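Local coordinates for protein phenol hydroxylase component phO (PDB 3U52) that probably serves as the small subunit of a bacterial multicomponent phenol hydroxylase, the oxygenase assembly that hydroxylates phenol, at residues 28-33 with 60-65; 76-81 with 85-90. All blocks are in the same frame, centred on the assembly; numbering follows the deposited sequence.

Contact 1 of 2, residues 28-33 with 60-65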
loop_
_atom_site.group_PDB
_atom_site.type_symbol
_atom_site.label_atom_id
_atom_site.label_comp_id
_atom_site.label_asym_id
_atom_site.label_seq_id
_atom_site.Cartn_x
_atom_site.Cartn_y
_atom_site.Cartn_z
ATOM N N VAL E 28 5.255 54.857 -8.184
ATOM C CA VAL E 28 4.827 55.535 -9.381
ATOM C C VAL E 28 3.894 54.654 -10.204
ATOM O O VAL E 28 4.245 53.515 -10.548
ATOM C CB VAL E 28 6.039 55.974 -10.257
ATOM C CG1 VAL E 28 5.528 56.712 -11.562
ATOM C CG2 VAL E 28 7.076 56.860 -9.432
ATOM N N TYR E 29 2.710 55.190 -10.527
ATOM C CA TYR E 29 1.737 54.516 -11.403
ATOM C C TYR E 29 1.589 55.199 -12.779
ATOM O O TYR E 29 1.261 56.383 -12.856
ATOM C CB TYR E 29 0.415 54.437 -10.674
ATOM C CG TYR E 29 -0.776 53.837 -11.393
ATOM C CD1 TYR E 29 -2.063 54.319 -11.128
ATOM C CD2 TYR E 29 -0.641 52.787 -12.303
ATOM C CE1 TYR E 29 -3.192 53.772 -11.768
ATOM C CE2 TYR E 29 -1.763 52.245 -12.963
ATOM C CZ TYR E 29 -3.021 52.731 -12.694
ATOM O OH TYR E 29 -4.128 52.199 -13.331
ATOM N N TRP E 30 1.805 54.409 -13.847
ATOM C CA TRP E 30 1.668 54.838 -15.242
ATOM C C TRP E 30 0.413 54.155 -15.827
ATOM O O TRP E 30 0.483 53.025 -16.266
ATOM C CB TRP E 30 2.906 54.423 -16.038
ATOM C CG TRP E 30 2.966 54.965 -17.453
ATOM C CD1 TRP E 30 2.288 56.036 -17.951
ATOM C CD2 TRP E 30 3.803 54.501 -18.509
ATOM N NE1 TRP E 30 2.638 56.256 -19.259
ATOM C CE2 TRP E 30 3.594 55.353 -19.618
ATOM C CE3 TRP E 30 4.748 53.467 -18.620
ATOM C CZ2 TRP E 30 4.284 55.196 -20.842
ATOM C CZ3 TRP E 30 5.409 53.292 -19.839
ATOM C CH2 TRP E 30 5.171 54.139 -20.939
ATOM N N PRO E 31 -0.770 54.806 -15.751
ATOM C CA PRO E 31 -1.948 54.070 -16.250
ATOM C C PRO E 31 -1.874 53.666 -17.710
ATOM O O PRO E 31 -1.222 54.336 -18.497
ATOM C CB PRO E 31 -3.102 55.059 -16.019
ATOM C CG PRO E 31 -2.619 55.957 -14.928
ATOM C CD PRO E 31 -1.147 56.096 -15.141
ATOM N N ASP E 32 -2.574 52.578 -18.051
ATOM C CA ASP E 32 -2.658 51.993 -19.406
ATOM C C ASP E 32 -1.374 51.355 -19.877
ATOM O O ASP E 32 -1.158 51.243 -21.087
ATOM C CB ASP E 32 -3.162 53.036 -20.417
ATOM C CG ASP E 32 -4.576 53.469 -20.115
ATOM O OD1 ASP E 32 -5.442 52.581 -19.876
ATOM O OD2 ASP E 32 -4.806 54.699 -20.082
ATOM N N HIS E 33 -0.543 50.923 -18.926
ATOM C CA HIS E 33 0.737 50.288 -19.235
ATOM C C HIS E 33 0.952 49.033 -18.383
ATOM O O HIS E 33 1.961 48.898 -17.664
ATOM C CB HIS E 33 1.884 51.304 -19.158
ATOM C CG HIS E 33 1.774 52.343 -20.232
ATOM N ND1 HIS E 33 0.867 53.385 -20.155
ATOM C CD2 HIS E 33 2.312 52.405 -21.475
ATOM C CE1 HIS E 33 0.899 54.081 -21.285
ATOM N NE2 HIS E 33 1.777 53.514 -22.095
ATOM N N PRO E 60 14.558 54.627 -17.237
ATOM C CA PRO E 60 15.062 53.236 -17.168
ATOM C C PRO E 60 14.059 52.169 -16.726
ATOM O O PRO E 60 14.011 51.118 -17.318
ATOM C CB PRO E 60 16.180 53.338 -16.133
ATOM C CG PRO E 60 16.695 54.712 -16.337
ATOM C CD PRO E 60 15.440 55.532 -16.494
ATOM N N ALA E 61 13.280 52.451 -15.685
ATOM C CA ALA E 61 12.250 51.519 -15.174
ATOM C C ALA E 61 11.208 51.147 -16.258
ATOM O O ALA E 61 10.685 50.008 -16.292
ATOM C CB ALA E 61 11.556 52.143 -13.935
ATOM N N THR E 62 10.917 52.077 -17.168
ATOM C CA THR E 62 9.822 51.860 -18.118
ATOM C C THR E 62 10.299 51.450 -19.505
ATOM O O THR E 62 9.484 51.261 -20.407
ATOM C CB THR E 62 8.894 53.104 -18.270
ATOM O OG1 THR E 62 9.646 54.199 -18.797
ATOM C CG2 THR E 62 8.270 53.529 -16.956
ATOM N N ALA E 63 11.617 51.287 -19.665
ATOM C CA ALA E 63 12.227 51.127 -20.977
ATOM C C ALA E 63 11.715 49.939 -21.776
ATOM O O ALA E 63 11.742 49.976 -22.989
ATOM C CB ALA E 63 13.788 51.113 -20.876
ATOM N N ALA E 64 11.208 48.903 -21.101
ATOM C CA ALA E 64 10.745 47.681 -21.783
ATOM C C ALA E 64 9.469 47.879 -22.589
ATOM O O ALA E 64 9.160 47.069 -23.458
ATOM C CB ALA E 64 10.547 46.535 -20.783
ATOM N N HIS E 65 8.697 48.907 -22.251
ATOM C CA HIS E 65 7.460 49.179 -22.978
ATOM C C HIS E 65 7.765 49.989 -24.217
ATOM O O HIS E 65 8.475 50.981 -24.116
ATOM C CB HIS E 65 6.447 49.959 -22.107
ATOM C CG HIS E 65 5.058 49.906 -22.649
ATOM N ND1 HIS E 65 4.674 50.619 -23.756
ATOM C CD2 HIS E 65 3.987 49.156 -22.293
ATOM C CE1 HIS E 65 3.409 50.352 -24.037
ATOM N NE2 HIS E 65 2.980 49.439 -23.188
#
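Trp30, just beyond strand 24-29, meets Thr62 and His65 through the outer part of its six-membered ring. CG is anti to the backbone N (chi1 -172°), which carries the indole across to the helix end: CZ3 lies 3.8 Å from Thr62 CB, and CE3 lies 3.9 Å from Thr62 CG2. The same ring turns its edge to the face of His65, the planes inclined at 66°, and Trp30 NE1 is bonded to Thr108 OG1. A type II turn through Pro31 and Asp32 folds the chain back, placing His33 CG 3.3 Å above the centre of the indole. His33 ND1 donates to Pro31 O at 2.8 Å, nearly in the imidazole plane, while the CD2 corner points into the face of His65, 3.5 Å from its CE1. Asp67 receives His33 NE2 and offers its backbone N to His65 ND1; with His65 NE2 bound to Tyr119 O, both nitrogens hold that ring against turning. Replacing His33 with an alanine would probably strip cover from one face each of Trp30 and His65 and leave the Asp67 carboxylate without its bond to this imidazole. The result is a buried aromatic cluster of Trp30, His33 and His65, closing the end of what appears to be a ubiquitin-like beta-grasp core.

Contact 2 of 2, residues 76-81 with 85-90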
loop_
_atom_site.group_PDB
_atom_site.type_symbol
_atom_site.label_atom_id
_atom_site.label_comp_id
_atom_site.label_asym_id
_atom_site.label_seq_id
_atom_site.Cartn_x
_atom_site.Cartn_y
_atom_site.Cartn_z
ATOM N N ALA E 76 3.913 65.445 -19.020
ATOM C CA ALA E 76 2.685 64.632 -18.946
ATOM C C ALA E 76 1.755 65.144 -17.845
ATOM O O ALA E 76 2.051 66.141 -17.190
ATOM C CB ALA E 76 3.051 63.136 -18.728
ATOM N N GLU E 77 0.642 64.465 -17.602
ATOM C CA GLU E 77 -0.261 64.880 -16.532
ATOM C C GLU E 77 -0.011 64.125 -15.217
ATOM O O GLU E 77 0.068 62.898 -15.241
ATOM C CB GLU E 77 -1.666 64.626 -16.966
ATOM C CG GLU E 77 -1.999 65.401 -18.199
ATOM C CD GLU E 77 -3.479 65.485 -18.416
ATOM O OE1 GLU E 77 -3.874 65.810 -19.565
ATOM O OE2 GLU E 77 -4.240 65.214 -17.437
ATOM N N TRP E 78 0.060 64.833 -14.085
ATOM C CA TRP E 78 0.562 64.202 -12.856
ATOM C C TRP E 78 -0.429 64.316 -11.766
ATOM O O TRP E 78 -1.119 65.340 -11.637
ATOM C CB TRP E 78 1.906 64.819 -12.364
ATOM C CG TRP E 78 3.093 64.493 -13.174
ATOM C CD1 TRP E 78 3.580 65.196 -14.264
ATOM C CD2 TRP E 78 4.002 63.395 -12.969
ATOM N NE1 TRP E 78 4.695 64.569 -14.766
ATOM C CE2 TRP E 78 4.979 63.466 -13.989
ATOM C CE3 TRP E 78 4.064 62.345 -12.037
ATOM C CZ2 TRP E 78 6.034 62.534 -14.085
ATOM C CZ3 TRP E 78 5.092 61.419 -12.140
ATOM C CH2 TRP E 78 6.056 61.508 -13.159
ATOM N N LEU E 79 -0.530 63.261 -10.968
ATOM C CA LEU E 79 -1.264 63.348 -9.704
ATOM C C LEU E 79 -0.262 63.003 -8.638
ATOM O O LEU E 79 0.643 62.216 -8.874
ATOM C CB LEU E 79 -2.400 62.324 -9.634
ATOM C CG LEU E 79 -3.788 62.484 -10.308
ATOM C CD1 LEU E 79 -3.682 62.883 -11.731
ATOM C CD2 LEU E 79 -4.563 61.184 -10.180
ATOM N N LEU E 80 -0.456 63.556 -7.451
ATOM C CA LEU E 80 0.357 63.235 -6.284
ATOM C C LEU E 80 -0.615 62.942 -5.193
ATOM O O LEU E 80 -1.364 63.819 -4.793
ATOM C CB LEU E 80 1.276 64.386 -5.868
ATOM C CG LEU E 80 1.923 64.281 -4.478
ATOM C CD1 LEU E 80 2.919 63.096 -4.456
ATOM C CD2 LEU E 80 2.633 65.588 -4.131
ATOM N N ASN E 81 -0.623 61.691 -4.720
ATOM C CA ASN E 81 -1.578 61.261 -3.702
ATOM C C ASN E 81 -3.042 61.537 -4.101
ATOM O O ASN E 81 -3.876 61.890 -3.262
ATOM C CB ASN E 81 -1.188 61.810 -2.306
ATOM C CG ASN E 81 0.212 61.376 -1.917
ATOM O OD1 ASN E 81 0.562 60.223 -2.171
ATOM N ND2 ASN E 81 1.054 62.302 -1.376
ATOM N N PHE E 85 -1.228 67.718 -9.770
ATOM C CA PHE E 85 0.110 68.085 -9.341
ATOM C C PHE E 85 0.909 68.615 -10.494
ATOM O O PHE E 85 0.970 68.008 -11.575
ATOM C CB PHE E 85 0.828 66.867 -8.758
ATOM C CG PHE E 85 2.244 67.106 -8.332
ATOM C CD1 PHE E 85 2.532 67.857 -7.204
ATOM C CD2 PHE E 85 3.286 66.491 -9.005
ATOM C CE1 PHE E 85 3.830 68.052 -6.796
ATOM C CE2 PHE E 85 4.624 66.656 -8.602
ATOM C CZ PHE E 85 4.898 67.441 -7.496
ATOM N N THR E 86 1.537 69.752 -10.265
ATOM C CA THR E 86 2.443 70.263 -11.281
ATOM C C THR E 86 3.914 70.282 -10.803
ATOM O O THR E 86 4.288 71.048 -9.894
ATOM C CB THR E 86 1.902 71.514 -12.114
ATOM O OG1 THR E 86 2.937 72.497 -12.230
ATOM C CG2 THR E 86 0.636 72.136 -11.514
ATOM N N PRO E 87 4.720 69.373 -11.367
ATOM C CA PRO E 87 6.080 69.200 -10.952
ATOM C C PRO E 87 6.935 70.416 -11.299
ATOM O O PRO E 87 6.709 71.055 -12.337
ATOM C CB PRO E 87 6.551 68.008 -11.783
ATOM C CG PRO E 87 5.616 67.913 -12.938
ATOM C CD PRO E 87 4.324 68.430 -12.440
ATOM N N LYS E 88 7.911 70.698 -10.437
ATOM C CA LYS E 88 9.000 71.647 -10.705
ATOM C C LYS E 88 10.272 70.860 -11.013
ATOM O O LYS E 88 10.860 70.238 -10.131
ATOM C CB LYS E 88 9.223 72.526 -9.478
ATOM C CG LYS E 88 7.994 73.309 -9.053
ATOM C CD LYS E 88 7.687 73.131 -7.549
ATOM C CE LYS E 88 7.445 74.478 -6.814
ATOM N NZ LYS E 88 6.325 75.326 -7.378
ATOM N N ALA E 89 10.693 70.878 -12.267
ATOM C CA ALA E 89 11.809 70.056 -12.704
ATOM C C ALA E 89 13.092 70.205 -11.856
ATOM O O ALA E 89 13.726 69.224 -11.517
ATOM C CB ALA E 89 12.103 70.323 -14.162
ATOM N N ASP E 90 13.460 71.434 -11.509
ATOM C CA ASP E 90 14.753 71.696 -10.895
ATOM C C ASP E 90 14.674 71.732 -9.355
ATOM O O ASP E 90 15.670 72.003 -8.699
ATOM C CB ASP E 90 15.352 73.010 -11.471
ATOM C CG ASP E 90 15.821 72.873 -12.944
ATOM O OD1 ASP E 90 16.591 71.925 -13.278
ATOM O OD2 ASP E 90 15.447 73.741 -13.786
HETATM O O HOH W 1 0.674 67.834 -14.110
#
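Phe85 and Trp78 are joined through their backbones by one direct hydrogen bond and one water. Phe85 N donates to Trp78 O at 3.0 Å in a bent bond, with an N-H...O angle of 137°. On the other half of the pair, Trp78 N and Phe85 O are too far apart to bond directly. A water fills the interval, accepting from Trp78 N and donating to Phe85 O at 2.6 Å, and so gives both backbone atoms a partner where the two segments begin to part.

Apolar contacts carry the rest. The Phe85 ring, with CG anti to its backbone N (chi1 177°), lies beside Leu80. Leu80 CB approaches it obliquely, tilted off the ring normal, in an off-centre CH-pi contact 4.2 Å from the ring centroid, while Leu80 CD2 reaches the rim at 3.8 Å from Phe85 CD1. Across the ring plane from Leu80, Pro87 N lies 3.8 Å above one face, toward the rim. Trp78 CB approaches from the edge, 4.0 Å from Phe85 CD2, so the phenyl group has neighbours on either side of its plane and at one edge. Pro87 also crosses Trp78 at about a right angle, setting its CG 3.6 Å from Trp78 CD1, on the pyrrole part of the indole.

Phe50, at the start of helix 50-62, packs on the side of the sheet that carries Trp78 and Phe85: it touches Phe85 and Pro87 and forms an edge-to-face pair with Trp78. Strand 77-80 is bonded to strand 102-107 along its other side, whereas the short strand 83-85 forms the outer edge of the sheet within this chain, from which the loop through Pro87 leads back to the start of the helix, where Ala89 bonds to Ser51.

From the N terminus, strand 24-29 runs into the turn of contact 1, and the chain then passes through strand 40-44 and helix 50-62 before residues 60-65 return to close that loop. Contact 2 opens only afterwards, spanning the tight hairpin between strands 77-80 and 83-85, so the two follow in series, neither nested nor crossed. Their centres lie 16 Å apart and their nearest atoms about 5 Å, without touching. Both involve helix 50-62: its C-terminal end belongs to contact 1, while Phe50 at its other end packs against contact 2. Strand 102-107, between strands 24-29 and 77-80, joins the two halves of one sheet.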